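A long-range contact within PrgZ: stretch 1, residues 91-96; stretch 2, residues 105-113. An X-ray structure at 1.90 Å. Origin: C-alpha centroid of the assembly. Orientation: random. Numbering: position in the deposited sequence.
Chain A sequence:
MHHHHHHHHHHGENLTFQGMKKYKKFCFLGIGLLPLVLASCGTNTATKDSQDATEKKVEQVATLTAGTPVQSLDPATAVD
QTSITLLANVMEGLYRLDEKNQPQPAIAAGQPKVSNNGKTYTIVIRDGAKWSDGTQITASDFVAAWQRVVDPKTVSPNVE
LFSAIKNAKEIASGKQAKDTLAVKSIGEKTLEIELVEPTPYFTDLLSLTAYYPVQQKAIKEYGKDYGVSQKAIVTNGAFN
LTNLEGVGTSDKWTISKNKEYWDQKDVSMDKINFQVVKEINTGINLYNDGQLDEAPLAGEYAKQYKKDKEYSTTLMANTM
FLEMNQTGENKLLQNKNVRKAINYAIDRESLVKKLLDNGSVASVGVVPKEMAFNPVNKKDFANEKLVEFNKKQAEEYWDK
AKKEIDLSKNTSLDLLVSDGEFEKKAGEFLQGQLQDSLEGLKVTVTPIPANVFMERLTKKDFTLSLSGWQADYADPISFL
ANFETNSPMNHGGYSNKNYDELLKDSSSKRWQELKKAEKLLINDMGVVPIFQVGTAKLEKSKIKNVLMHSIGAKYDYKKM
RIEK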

# COMPACT_ATOMS: atom_id res chain seq x y z
N MET A 91 3.67 -12.52 10.85
CA MET A 91 5.06 -12.69 10.47
C MET A 91 5.90 -11.53 10.99
O MET A 91 5.39 -10.61 11.65
CB MET A 91 5.19 -12.81 8.94
CG MET A 91 4.53 -14.04 8.37
SD MET A 91 5.02 -14.39 6.68
CE MET A 91 6.65 -15.13 6.90
N GLU A 92 7.21 -11.60 10.74
CA GLU A 92 8.16 -10.58 11.17
C GLU A 92 9.37 -10.59 10.24
O GLU A 92 9.73 -11.63 9.70
CB GLU A 92 8.62 -10.86 12.61
CG GLU A 92 9.54 -9.78 13.18
CD GLU A 92 9.90 -10.05 14.61
OE1 GLU A 92 10.60 -11.06 14.89
OE2 GLU A 92 9.50 -9.23 15.46
N GLY A 93 9.96 -9.41 10.04
CA GLY A 93 11.14 -9.26 9.21
C GLY A 93 12.36 -8.84 10.02
O GLY A 93 12.36 -8.89 11.26
N LEU A 94 13.41 -8.44 9.32
CA LEU A 94 14.65 -8.05 9.98
C LEU A 94 14.45 -6.84 10.90
O LEU A 94 15.05 -6.78 11.98
CB LEU A 94 15.73 -7.75 8.95
CG LEU A 94 16.25 -8.97 8.18
CD1 LEU A 94 17.12 -8.53 7.01
CD2 LEU A 94 17.02 -9.91 9.09
N TYR A 95 13.63 -5.89 10.43
CA TYR A 95 13.30 -4.67 11.16
C TYR A 95 11.78 -4.48 11.22
O TYR A 95 11.02 -5.02 10.40
CB TYR A 95 14.01 -3.44 10.54
CG TYR A 95 15.49 -3.66 10.50
CD1 TYR A 95 16.29 -3.36 11.60
CD2 TYR A 95 16.10 -4.26 9.39
CE1 TYR A 95 17.63 -3.62 11.59
CE2 TYR A 95 17.45 -4.52 9.38
CZ TYR A 95 18.21 -4.20 10.47
OH TYR A 95 19.55 -4.46 10.49
N ARG A 96 11.35 -3.73 12.23
CA ARG A 96 9.94 -3.42 12.51
C ARG A 96 9.87 -1.93 12.87
O ARG A 96 10.70 -1.45 13.66
CB ARG A 96 9.45 -4.25 13.69
CG ARG A 96 7.97 -4.03 14.07
CD ARG A 96 7.68 -4.58 15.44
NE ARG A 96 7.75 -6.05 15.51
CZ ARG A 96 6.77 -6.88 15.14
NH1 ARG A 96 5.62 -6.43 14.65
NH2 ARG A 96 6.96 -8.19 15.26
N PRO A 105 15.51 -2.96 15.20
CA PRO A 105 15.85 -4.39 15.09
C PRO A 105 14.74 -5.34 15.57
O PRO A 105 14.23 -5.19 16.68
CB PRO A 105 17.09 -4.52 15.99
CG PRO A 105 17.75 -3.20 15.88
CD PRO A 105 16.62 -2.19 15.79
N ALA A 106 14.34 -6.26 14.70
CA ALA A 106 13.30 -7.24 15.01
C ALA A 106 13.97 -8.62 14.97
O ALA A 106 14.51 -9.06 15.98
CB ALA A 106 12.13 -7.13 14.04
N ILE A 107 14.00 -9.28 13.81
CA ILE A 107 14.80 -10.51 13.67
C ILE A 107 16.31 -10.19 13.67
O ILE A 107 17.10 -10.97 14.18
CB ILE A 107 14.42 -11.30 12.39
CG1 ILE A 107 13.00 -11.87 12.54
CG2 ILE A 107 15.41 -12.46 12.12
CD1 ILE A 107 12.42 -12.42 11.27
N ALA A 108 16.69 -9.05 13.09
CA ALA A 108 18.06 -8.55 13.16
C ALA A 108 18.42 -8.18 14.61
O ALA A 108 17.59 -7.65 15.34
CB ALA A 108 18.23 -7.33 12.24
N ALA A 109 19.66 -8.46 15.00
CA ALA A 109 20.12 -8.15 16.35
C ALA A 109 20.54 -6.70 16.54
O ALA A 109 20.76 -6.25 17.66
CB ALA A 109 21.27 -9.08 16.76
N GLY A 110 20.67 -5.97 15.44
CA GLY A 110 21.08 -4.58 15.48
C GLY A 110 20.86 -3.94 14.13
O GLY A 110 20.49 -4.61 13.18
N GLN A 111 21.08 -2.63 14.05
CA GLN A 111 21.07 -1.92 12.77
C GLN A 111 22.17 -2.47 11.85
O GLN A 111 23.14 -3.07 12.33
CB GLN A 111 21.31 -0.42 13.00
CG GLN A 111 20.19 0.30 13.74
CD GLN A 111 18.90 0.38 12.94
OE1 GLN A 111 18.91 0.23 11.72
NE2 GLN A 111 17.79 0.61 13.63
N PRO A 112 22.05 -2.27 10.53
CA PRO A 112 23.10 -2.77 9.66
C PRO A 112 24.44 -2.08 9.88
O PRO A 112 24.49 -0.90 10.23
CB PRO A 112 22.56 -2.47 8.24
CG PRO A 112 21.11 -2.30 8.41
CD PRO A 112 20.96 -1.65 9.75
N LYS A 113 25.51 -2.85 9.71
CA LYS A 113 26.85 -2.31 9.65
C LYS A 113 27.12 -2.02 8.18
O LYS A 113 27.11 -2.93 7.35
CB LYS A 113 27.86 -3.32 10.21
CG LYS A 113 29.33 -2.88 10.18
CD LYS A 113 29.55 -1.43 10.62
CE LYS A 113 29.07 -1.18 12.05
NZ LYS A 113 29.91 -1.87 13.05

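Two segments need not form an extended sheet to be joined firmly by their backbones, and this contact in PrgZ is a compact illustration. Met91 is the first residue after a helix to leave helical phi/psi, and the chain becomes a strand at Tyr95 and Arg96. Tyr95 and Pro105 form an antiparallel, non-hydrogen-bonded bridge, their CA atoms 4.7 Å apart and their side chains diverging. Beside it, three consecutive amides are engaged by two carbonyls. Leu94 O accepts hydrogen bonds from Ala106 N at 2.9 Å and from Ala108 N at 3.0 Å, while Ile107 N, lying between them in sequence, donates to Gly93 O at 3.1 Å. Although Ile107 N also lies 3.3 Å from Leu94 O, the angle there is too poor for a hydrogen bond. Psi changes from 125° at Pro105, a strand value, to -89° at Ala106 and -36° at Ile107, so the chain turns, and Ala106 N and Ala108 N both come to face the Leu94 carbonyl.

The side chains add to this backbone framework. Tyr95 has its CA-to-CB bond pointing away from the second stretch, yet, with chi1 in m, the end of the side chain comes nearer: CZ lies 3.6 Å from Ala108 CB, CD1 is 3.7 Å from Pro105 CA, and the hydroxyl OH donates to Gly110 O at 2.9 Å, near the ring plane. Pro112 CD packs 3.2 Å from the same OH, but the proline nitrogen has no hydrogen to share. Ala106, by contrast, points toward the first stretch, its CB 3.3 Å from Gly93 O and 3.9 Å from Arg96 CB. Nearby, Glu92 OE2 lies 3.7 Å from Ala106 CB and accepts a hydrogen bond from Arg96 NH2 at 2.8 Å, part of a salt bridge, so a charged pair within one stretch borders a small apolar side chain from the other.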